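Local coordinates for putative phenazine biosynthesis PhzC/PhzF protein (Clostridium difficile, PDB 4DUN) that is a putative isomerase of unestablished substrate, of the PhzF family and probably related in fold to diaminopimelate epimerase, at residues Asp10-Pro21 / Ser229-Cys237; Asn110-Glu118 / Val239-Glu250. All blocks are in the same frame, centred on the assembly; numbering follows the deposited sequence.

In the fold
From the N terminus, strand 4-11 runs into the loop of 10-21 and turns back as strand 20-27. Contact 1 brings this loop against 229-237, where strand 233-239 begins, and so closes more than two hundred residues of chain. Contact 2 closes a shorter loop, pairing strand 111-117 with the start of strand 244-259. The segments alternate along the chain, so the two closures cross rather than nest. Their centres lie about 17 Å apart, and backbone pairing joins them: Gln236 meets Ser248, and Ala13 meets Glu250. Strand 244-259 pairs with strands 4-11, 111-117 and 233-239, linking early, middle and late parts of the chain.

Contact 1: residues Asp10-Pro21 / Ser229-Cys237; sequences DSFATKLFKGNP and SNRGGIIQC
Arg231 fills the tight end of this contact, its guanidinium lying flat between Pro21 CD on one face and the Phe17 carbonyl on the other. A bend at chi3 (61°) turns the group into the loop of 10-21, where its rim meets three acceptors. NE donates to Gly19 O at 2.8 Å, close to the guanidinium plane. NH2 reaches Lys18 O at 2.9 Å from above the carbonyl plane. It also forms a salt bridge with Asp10 OD1 at 3.2 Å, the two planes steeply inclined. Arginine suits the site because it can serve carbonyls and carboxylate at once; a second carboxylate, Glu42 of the second subunit, also pairs with NH2. Asp10 is held in turn by Phe17 N, which donates to OD2.

Lys15 to Lys18 form a type II turn in the connection between antiparallel strands 4-11 and 20-27, a beta hairpin whose loop receives the approach to strand 233-239. There Gly19 N donates to Gly232 O at 2.8 Å. Both residues have positive phi, a backbone shape glycine adopts easily, and a CB on Gly19 would run into Ser11 O. Phe12 CD2 packs, buried, on Ile235 CG1 at 4.0 Å. The join is looser where Ile234 N makes only a weak 3.5 Å bond to Phe12 O, and a water donates to the same oxygen. On the exposed side, water links Lys18 NZ to Arg231 O.

Contact 2: residues Asn110-Glu118 / Val239-Glu250; sequences NLYEMIFPE and VLKDNTVKISGE
Glu113 and Lys246 share one face of the strand pair, the aliphatic part of the lysine running past the glutamate. A bend at chi3 (-77°) brings the lysine to the carboxylate in a salt bridge, NZ 3.3 Å from OE2, though its hydrogen bonds to both carboxylate oxygens are weak. Asn108 ND2 is a firmer partner of OE2. Ile115 continues this face, its CG2 against Thr244 CB and its CD1 4.0 Å from Leu240 CD1. On the other face, in one of its two conformers, Phe116 sets its ring against Ile247 CD1 and its CB against Val245 CG2, branched aliphatic residues packing beside the aromatic one. The chain of Glu118, with CG anti to the backbone N, carries OE2 to Val239 CG1 at 3.6 Å and to Val245 CG1.

The backbones set these positions. Tyr112, Met114 and Phe116 exchange paired hydrogen bonds with Gly249, Ile247 and Val245, and Glu118 N extends the series to Asn243 O. Gly249, without a side chain, lies opposite Tyr112, whose ring packs on helix 73-87. Beyond, strands 101-108 and 233-239 continue the pairing outward. Alternating hydrogen-bonded and non-hydrogen-bonded pairs, with the strand segments at 147°, are characteristic of a twisted antiparallel beta sheet.

Contact 1: residues Asp10-Pro21 / Ser229-Cys237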
loop_
_atom_site.group_PDB
_atom_site.type_symbol
_atom_site.label_atom_id
_atom_site.label_comp_id
_atom_site.label_asym_id
_atom_site.label_seq_id
_atom_site.Cartn_x
_atom_site.Cartn_y
_atom_site.Cartn_z
ATOM N N ASP A 10 1.752 -6.185 -13.085
ATOM C CA ASP A 10 0.654 -7.066 -12.653
ATOM C C ASP A 10 0.920 -8.479 -13.176
ATOM O O ASP A 10 0.956 -8.675 -14.391
ATOM C CB ASP A 10 -0.704 -6.530 -13.173
ATOM C CG ASP A 10 -1.062 -5.159 -12.609
ATOM O OD1 ASP A 10 -0.450 -4.756 -11.581
ATOM O OD2 ASP A 10 -1.908 -4.475 -13.214
ATOM N N SER A 11 1.101 -9.451 -12.266
ATOM C CA SER A 11 1.384 -10.848 -12.627
ATOM C C SER A 11 0.107 -11.645 -12.751
ATOM O O SER A 11 -0.826 -11.406 -11.986
ATOM C CB SER A 11 2.298 -11.499 -11.599
ATOM O OG SER A 11 3.532 -10.805 -11.568
ATOM N N PHE A 12 0.074 -12.614 -13.696
ATOM C CA PHE A 12 -1.123 -13.446 -13.999
ATOM C C PHE A 12 -2.305 -12.515 -14.394
ATOM O O PHE A 12 -3.450 -12.730 -13.977
ATOM C CB PHE A 12 -1.513 -14.360 -12.804
ATOM C CG PHE A 12 -0.470 -15.385 -12.439
ATOM C CD1 PHE A 12 0.377 -15.183 -11.347
ATOM C CD2 PHE A 12 -0.343 -16.564 -13.172
ATOM C CE1 PHE A 12 1.348 -16.139 -11.005
ATOM C CE2 PHE A 12 0.611 -17.530 -12.816
ATOM C CZ PHE A 12 1.456 -17.308 -11.745
ATOM N N ALA A 13 -1.995 -11.451 -15.144
ATOM C CA ALA A 13 -2.988 -10.461 -15.555
ATOM C C ALA A 13 -3.024 -10.352 -17.051
ATOM O O ALA A 13 -1.970 -10.211 -17.674
ATOM C CB ALA A 13 -2.681 -9.101 -14.942
ATOM N N THR A 14 -4.245 -10.448 -17.602
ATOM C CA THR A 14 -4.609 -10.372 -19.024
ATOM C C THR A 14 -4.861 -8.898 -19.391
ATOM O O THR A 14 -4.920 -8.581 -20.584
ATOM C CB THR A 14 -5.866 -11.267 -19.339
ATOM O OG1 THR A 14 -7.041 -10.697 -18.749
ATOM C CG2 THR A 14 -5.733 -12.733 -18.854
ATOM N N LYS A 15 -5.017 -8.005 -18.355
ATOM C CA LYS A 15 -5.305 -6.563 -18.431
ATOM C C LYS A 15 -4.760 -5.819 -17.204
ATOM O O LYS A 15 -4.657 -6.399 -16.125
ATOM C CB LYS A 15 -6.840 -6.319 -18.493
ATOM C CG LYS A 15 -7.595 -6.922 -19.687
ATOM C CD LYS A 15 -7.314 -6.206 -21.013
ATOM C CE LYS A 15 -7.848 -6.951 -22.217
ATOM N NZ LYS A 15 -9.329 -6.864 -22.317
ATOM N N LEU A 16 -4.487 -4.523 -17.349
ATOM C CA LEU A 16 -4.056 -3.657 -16.258
ATOM C C LEU A 16 -5.088 -3.678 -15.123
ATOM O O LEU A 16 -6.295 -3.800 -15.404
ATOM C CB LEU A 16 -3.916 -2.238 -16.841
ATOM C CG LEU A 16 -3.026 -1.252 -16.133
ATOM C CD1 LEU A 16 -1.614 -1.822 -15.925
ATOM C CD2 LEU A 16 -2.932 0.033 -16.940
ATOM N N PHE A 17 -4.608 -3.604 -13.854
ATOM C CA PHE A 17 -5.350 -3.581 -12.564
ATOM C C PHE A 17 -5.884 -4.963 -12.130
ATOM O O PHE A 17 -6.650 -5.064 -11.158
ATOM C CB PHE A 17 -6.506 -2.568 -12.587
ATOM C CG PHE A 17 -6.098 -1.212 -13.112
ATOM C CD1 PHE A 17 -5.042 -0.512 -12.532
ATOM C CD2 PHE A 17 -6.766 -0.636 -14.184
ATOM C CE1 PHE A 17 -4.662 0.744 -13.013
ATOM C CE2 PHE A 17 -6.402 0.635 -14.656
ATOM C CZ PHE A 17 -5.349 1.314 -14.074
ATOM N N LYS A 18 -5.480 -6.009 -12.843
ATOM C CA LYS A 18 -5.843 -7.382 -12.526
ATOM C C LYS A 18 -4.593 -8.088 -12.012
ATOM O O LYS A 18 -3.517 -7.475 -11.899
ATOM C CB LYS A 18 -6.445 -8.089 -13.761
ATOM C CG LYS A 18 -7.762 -7.443 -14.237
ATOM C CD LYS A 18 -8.524 -8.354 -15.191
ATOM C CE LYS A 18 -9.812 -7.732 -15.664
ATOM N NZ LYS A 18 -10.869 -7.797 -14.621
ATOM N N GLY A 19 -4.743 -9.348 -11.646
ATOM C CA GLY A 19 -3.610 -10.138 -11.185
ATOM C C GLY A 19 -3.023 -9.691 -9.863
ATOM O O GLY A 19 -3.679 -8.975 -9.088
ATOM N N ASN A 20 -1.775 -10.107 -9.607
ATOM C CA ASN A 20 -1.067 -9.833 -8.340
ATOM C C ASN A 20 0.032 -8.758 -8.578
ATOM O O ASN A 20 1.004 -9.040 -9.296
ATOM C CB ASN A 20 -0.484 -11.145 -7.784
ATOM C CG ASN A 20 -0.358 -11.135 -6.296
ATOM O OD1 ASN A 20 -0.179 -10.080 -5.698
ATOM N ND2 ASN A 20 -0.476 -12.299 -5.653
ATOM N N PRO A 21 -0.130 -7.506 -8.054
ATOM C CA PRO A 21 0.852 -6.449 -8.363
ATOM C C PRO A 21 2.168 -6.551 -7.578
ATOM O O PRO A 21 2.183 -6.869 -6.383
ATOM C CB PRO A 21 0.101 -5.153 -8.025
ATOM C CG PRO A 21 -0.827 -5.551 -6.912
ATOM C CD PRO A 21 -1.210 -7.006 -7.176
ATOM N N SER A 229 -10.337 -13.611 -6.995
ATOM C CA SER A 229 -10.104 -12.489 -6.091
ATOM C C SER A 229 -10.740 -11.252 -6.738
ATOM O O SER A 229 -11.117 -11.323 -7.915
ATOM C CB SER A 229 -8.598 -12.284 -5.897
ATOM O OG SER A 229 -7.990 -12.102 -7.170
ATOM N N ASN A 230 -10.796 -10.127 -6.016
ATOM C CA ASN A 230 -11.311 -8.842 -6.512
ATOM C C ASN A 230 -10.604 -8.478 -7.832
ATOM O O ASN A 230 -11.263 -8.209 -8.832
ATOM C CB ASN A 230 -11.074 -7.750 -5.445
ATOM C CG ASN A 230 -11.615 -6.382 -5.789
ATOM O OD1 ASN A 230 -12.624 -6.229 -6.494
ATOM N ND2 ASN A 230 -10.955 -5.351 -5.279
ATOM N N ARG A 231 -9.261 -8.556 -7.840
ATOM C CA ARG A 231 -8.452 -8.254 -9.023
ATOM C C ARG A 231 -8.572 -9.370 -10.071
ATOM O O ARG A 231 -8.744 -9.074 -11.257
ATOM C CB ARG A 231 -6.990 -8.013 -8.625
ATOM C CG ARG A 231 -6.812 -6.733 -7.771
ATOM C CD ARG A 231 -5.360 -6.535 -7.354
ATOM N NE ARG A 231 -4.485 -6.380 -8.515
ATOM C CZ ARG A 231 -4.036 -5.224 -8.994
ATOM N NH1 ARG A 231 -4.344 -4.079 -8.392
ATOM N NH2 ARG A 231 -3.261 -5.204 -10.067
ATOM N N GLY A 232 -8.518 -10.616 -9.608
ATOM C CA GLY A 232 -8.676 -11.812 -10.431
ATOM C C GLY A 232 -7.428 -12.231 -11.164
ATOM O O GLY A 232 -6.628 -11.398 -11.596
ATOM N N GLY A 233 -7.260 -13.534 -11.300
ATOM C CA GLY A 233 -6.112 -14.070 -12.014
ATOM C C GLY A 233 -6.469 -15.237 -12.899
ATOM O O GLY A 233 -7.460 -15.921 -12.656
ATOM N N ILE A 234 -5.680 -15.423 -13.957
ATOM C CA ILE A 234 -5.819 -16.543 -14.880
ATOM C C ILE A 234 -4.506 -17.299 -14.848
ATOM O O ILE A 234 -3.441 -16.691 -14.984
ATOM C CB ILE A 234 -6.218 -16.098 -16.313
ATOM C CG1 ILE A 234 -7.620 -15.393 -16.331
ATOM C CG2 ILE A 234 -6.146 -17.281 -17.295
ATOM C CD1 ILE A 234 -8.883 -16.335 -16.013
ATOM N N ILE A 235 -4.590 -18.622 -14.639
ATOM C CA ILE A 235 -3.422 -19.492 -14.531
ATOM C C ILE A 235 -3.536 -20.629 -15.517
ATOM O O ILE A 235 -4.511 -21.395 -15.464
ATOM C CB ILE A 235 -3.249 -20.063 -13.083
ATOM C CG1 ILE A 235 -3.359 -18.971 -11.978
ATOM C CG2 ILE A 235 -1.925 -20.851 -12.977
ATOM C CD1 ILE A 235 -4.842 -18.676 -11.490
ATOM N N GLN A 236 -2.541 -20.753 -16.397
ATOM C CA GLN A 236 -2.449 -21.871 -17.344
ATOM C C GLN A 236 -1.777 -22.997 -16.583
ATOM O O GLN A 236 -0.728 -22.770 -15.955
ATOM C CB GLN A 236 -1.672 -21.510 -18.635
ATOM C CG GLN A 236 -2.175 -20.278 -19.391
ATOM C CD GLN A 236 -3.631 -20.336 -19.773
ATOM O OE1 GLN A 236 -4.171 -21.381 -20.167
ATOM N NE2 GLN A 236 -4.306 -19.205 -19.649
ATOM N N CYS A 237 -2.399 -24.179 -16.599
ATOM C CA CYS A 237 -2.016 -25.352 -15.814
ATOM C C CYS A 237 -1.732 -26.531 -16.686
ATOM O O CYS A 237 -2.519 -26.824 -17.592
ATOM C CB CYS A 237 -3.135 -25.706 -14.842
ATOM S SG CYS A 237 -3.515 -24.411 -13.642
HETATM O O HOH W 1 -6.145 -11.728 -14.907
HETATM O O HOH W 2 -10.916 -6.824 -11.411
HETATM O O HOH W 3 -10.212 -10.163 -13.275
#

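Contact 2: residues Asn110-Glu118 / Val239-Glu250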
loop_
_atom_site.group_PDB
_atom_site.type_symbol
_atom_site.label_atom_id
_atom_site.label_comp_id
_atom_site.label_asym_id
_atom_site.label_seq_id
_atom_site.Cartn_x
_atom_site.Cartn_y
_atom_site.Cartn_z
ATOM N N ASN A 110 4.207 -14.622 -24.859
ATOM C CA ASN A 110 4.086 -13.632 -23.776
ATOM C C ASN A 110 3.625 -14.306 -22.477
ATOM O O ASN A 110 3.230 -13.627 -21.508
ATOM C CB ASN A 110 3.173 -12.467 -24.197
ATOM C CG ASN A 110 3.870 -11.552 -25.166
ATOM O OD1 ASN A 110 5.069 -11.301 -25.052
ATOM N ND2 ASN A 110 3.150 -11.043 -26.153
ATOM N N LEU A 111 3.754 -15.624 -22.423
ATOM C CA LEU A 111 3.415 -16.388 -21.228
ATOM C C LEU A 111 4.695 -16.710 -20.470
ATOM O O LEU A 111 5.697 -17.051 -21.071
ATOM C CB LEU A 111 2.725 -17.699 -21.587
ATOM C CG LEU A 111 1.237 -17.664 -21.906
ATOM C CD1 LEU A 111 0.808 -18.936 -22.612
ATOM C CD2 LEU A 111 0.417 -17.428 -20.652
ATOM N N TYR A 112 4.658 -16.610 -19.147
ATOM C CA TYR A 112 5.829 -16.922 -18.336
ATOM C C TYR A 112 5.560 -18.218 -17.596
ATOM O O TYR A 112 4.592 -18.327 -16.869
ATOM C CB TYR A 112 6.174 -15.754 -17.415
ATOM C CG TYR A 112 6.658 -14.589 -18.232
ATOM C CD1 TYR A 112 8.007 -14.405 -18.478
ATOM C CD2 TYR A 112 5.760 -13.712 -18.815
ATOM C CE1 TYR A 112 8.444 -13.366 -19.254
ATOM C CE2 TYR A 112 6.190 -12.673 -19.587
ATOM C CZ TYR A 112 7.534 -12.502 -19.807
ATOM O OH TYR A 112 7.973 -11.466 -20.582
ATOM N N GLU A 113 6.431 -19.195 -17.811
ATOM C CA GLU A 113 6.276 -20.534 -17.261
ATOM C C GLU A 113 7.158 -20.887 -16.072
ATOM O O GLU A 113 8.356 -20.632 -16.079
ATOM C CB GLU A 113 6.530 -21.573 -18.360
ATOM C CG GLU A 113 5.782 -21.321 -19.656
ATOM C CD GLU A 113 6.098 -22.348 -20.728
ATOM O OE1 GLU A 113 7.218 -22.891 -20.723
ATOM O OE2 GLU A 113 5.226 -22.602 -21.575
ATOM N N MET A 114 6.542 -21.487 -15.061
ATOM C CA MET A 114 7.279 -21.917 -13.868
ATOM C C MET A 114 6.905 -23.362 -13.554
ATOM O O MET A 114 5.723 -23.720 -13.539
ATOM C CB MET A 114 6.993 -20.988 -12.670
ATOM C CG MET A 114 7.248 -19.517 -12.982
ATOM S SD MET A 114 6.894 -18.336 -11.639
ATOM C CE MET A 114 5.139 -18.495 -11.482
ATOM N N ILE A 115 7.922 -24.196 -13.318
ATOM C CA ILE A 115 7.736 -25.620 -13.068
ATOM C C ILE A 115 7.885 -25.863 -11.580
ATOM O O ILE A 115 8.892 -25.494 -10.973
ATOM C CB ILE A 115 8.691 -26.491 -13.934
ATOM C CG1 ILE A 115 8.345 -26.323 -15.431
ATOM C CG2 ILE A 115 8.612 -27.984 -13.505
ATOM C CD1 ILE A 115 9.342 -26.954 -16.427
ATOM N N PHE A 116 6.826 -26.421 -10.983
ATOM C CA PHE A 116 6.703 -26.670 -9.543
ATOM C C PHE A 116 6.491 -28.161 -9.247
ATOM O O PHE A 116 6.013 -28.870 -10.125
ATOM C CB PHE A 116 5.486 -25.866 -9.010
ATOM C CG PHE A 116 5.577 -24.356 -8.845
ATOM C CD1 PHE A 116 6.754 -23.670 -9.134
ATOM C CD2 PHE A 116 4.491 -23.626 -8.369
ATOM C CE1 PHE A 116 6.836 -22.284 -8.969
ATOM C CE2 PHE A 116 4.577 -22.238 -8.197
ATOM C CZ PHE A 116 5.751 -21.579 -8.493
ATOM N N PRO A 117 6.790 -28.672 -8.021
ATOM C CA PRO A 117 6.512 -30.090 -7.732
ATOM C C PRO A 117 5.002 -30.341 -7.668
ATOM O O PRO A 117 4.250 -29.465 -7.238
ATOM C CB PRO A 117 7.181 -30.296 -6.366
ATOM C CG PRO A 117 7.085 -28.965 -5.711
ATOM C CD PRO A 117 7.357 -27.992 -6.826
ATOM N N GLU A 118 4.560 -31.497 -8.175
ATOM C CA GLU A 118 3.165 -31.923 -8.120
ATOM C C GLU A 118 2.918 -32.434 -6.710
ATOM O O GLU A 118 3.713 -33.225 -6.207
ATOM C CB GLU A 118 2.898 -33.003 -9.179
ATOM C CG GLU A 118 1.469 -33.516 -9.140
ATOM C CD GLU A 118 1.040 -34.207 -10.413
ATOM O OE1 GLU A 118 1.668 -35.226 -10.768
ATOM O OE2 GLU A 118 0.102 -33.708 -11.076
ATOM N N VAL A 239 -0.046 -30.752 -16.325
ATOM C CA VAL A 239 0.531 -31.888 -15.600
ATOM C C VAL A 239 1.700 -32.336 -16.471
ATOM O O VAL A 239 1.492 -32.658 -17.655
ATOM C CB VAL A 239 -0.478 -33.044 -15.342
ATOM C CG1 VAL A 239 0.195 -34.223 -14.641
ATOM C CG2 VAL A 239 -1.686 -32.571 -14.554
ATOM N N LEU A 240 2.911 -32.341 -15.910
ATOM C CA LEU A 240 4.103 -32.785 -16.636
ATOM C C LEU A 240 4.473 -34.237 -16.207
ATOM O O LEU A 240 3.825 -34.794 -15.327
ATOM C CB LEU A 240 5.263 -31.780 -16.487
ATOM C CG LEU A 240 4.972 -30.339 -17.001
ATOM C CD1 LEU A 240 6.188 -29.434 -16.850
ATOM C CD2 LEU A 240 4.519 -30.326 -18.489
ATOM N N LYS A 241 5.452 -34.864 -16.878
ATOM C CA LYS A 241 5.801 -36.284 -16.719
ATOM C C LYS A 241 6.401 -36.758 -15.365
ATOM O O LYS A 241 6.013 -37.829 -14.881
ATOM C CB LYS A 241 6.782 -36.695 -17.829
ATOM C CG LYS A 241 6.114 -36.902 -19.182
ATOM C CD LYS A 241 7.138 -37.156 -20.278
ATOM C CE LYS A 241 6.498 -37.157 -21.646
ATOM N NZ LYS A 241 7.503 -37.345 -22.724
ATOM N N ASP A 242 7.387 -36.039 -14.825
ATOM C CA ASP A 242 8.193 -36.408 -13.644
ATOM C C ASP A 242 7.637 -35.876 -12.303
ATOM O O ASP A 242 8.403 -35.373 -11.470
ATOM C CB ASP A 242 9.623 -35.857 -13.858
ATOM C CG ASP A 242 9.669 -34.394 -14.314
ATOM O OD1 ASP A 242 8.583 -33.787 -14.499
ATOM O OD2 ASP A 242 10.791 -33.861 -14.498
ATOM N N ASN A 243 6.316 -36.001 -12.086
ATOM C CA ASN A 243 5.638 -35.509 -10.872
ATOM C C ASN A 243 5.884 -34.001 -10.702
ATOM O O ASN A 243 6.209 -33.519 -9.609
ATOM C CB ASN A 243 6.022 -36.282 -9.605
ATOM C CG ASN A 243 5.771 -37.773 -9.680
ATOM O OD1 ASN A 243 6.640 -38.584 -9.351
ATOM N ND2 ASN A 243 4.593 -38.173 -10.136
ATOM N N THR A 244 5.764 -33.266 -11.807
ATOM C CA THR A 244 5.857 -31.808 -11.762
ATOM C C THR A 244 4.657 -31.243 -12.466
ATOM O O THR A 244 3.953 -31.965 -13.182
ATOM C CB THR A 244 7.178 -31.241 -12.347
ATOM O OG1 THR A 244 7.263 -31.522 -13.746
ATOM C CG2 THR A 244 8.435 -31.711 -11.584
ATOM N N VAL A 245 4.421 -29.948 -12.262
ATOM C CA VAL A 245 3.342 -29.219 -12.902
ATOM C C VAL A 245 3.904 -27.930 -13.483
ATOM O O VAL A 245 4.876 -27.376 -12.953
ATOM C CB VAL A 245 2.126 -28.944 -11.955
ATOM C CG1 VAL A 245 1.453 -30.243 -11.473
ATOM C CG2 VAL A 245 2.521 -28.072 -10.766
ATOM N N LYS A 246 3.297 -27.445 -14.574
ATOM C CA LYS A 246 3.676 -26.172 -15.148
ATOM C C LYS A 246 2.567 -25.164 -14.831
ATOM O O LYS A 246 1.379 -25.454 -15.037
ATOM C CB LYS A 246 3.912 -26.282 -16.666
ATOM C CG LYS A 246 4.536 -25.016 -17.259
ATOM C CD LYS A 246 4.509 -25.014 -18.797
ATOM C CE LYS A 246 5.548 -25.896 -19.437
ATOM N NZ LYS A 246 5.481 -25.806 -20.922
ATOM N N ILE A 247 2.964 -24.014 -14.280
ATOM C CA ILE A 247 2.089 -22.896 -13.934
ATOM C C ILE A 247 2.548 -21.730 -14.799
ATOM O O ILE A 247 3.735 -21.388 -14.777
ATOM C CB ILE A 247 2.162 -22.650 -12.400
ATOM C CG1 ILE A 247 1.265 -23.716 -11.714
ATOM C CG2 ILE A 247 1.724 -21.221 -11.986
ATOM C CD1 ILE A 247 1.872 -24.400 -10.559
ATOM N N SER A 248 1.619 -21.156 -15.600
ATOM C CA SER A 248 1.982 -20.057 -16.491
ATOM C C SER A 248 1.031 -18.902 -16.360
ATOM O O SER A 248 -0.165 -19.096 -16.101
ATOM C CB SER A 248 2.013 -20.512 -17.952
ATOM O OG SER A 248 2.780 -21.686 -18.149
ATOM N N GLY A 249 1.550 -17.711 -16.615
ATOM C CA GLY A 249 0.735 -16.512 -16.608
ATOM C C GLY A 249 1.294 -15.397 -17.459
ATOM O O GLY A 249 2.486 -15.392 -17.804
ATOM N N GLU A 250 0.414 -14.457 -17.796
ATOM C CA GLU A 250 0.752 -13.250 -18.525
ATOM C C GLU A 250 1.125 -12.186 -17.494
ATOM O O GLU A 250 0.823 -12.346 -16.306
ATOM C CB GLU A 250 -0.453 -12.774 -19.364
ATOM C CG GLU A 250 -0.919 -13.739 -20.444
ATOM C CD GLU A 250 -2.199 -13.290 -21.126
ATOM O OE1 GLU A 250 -2.375 -12.066 -21.343
ATOM O OE2 GLU A 250 -3.041 -14.167 -21.425
HETATM O O HOH W 4 2.875 -21.833 -21.400
#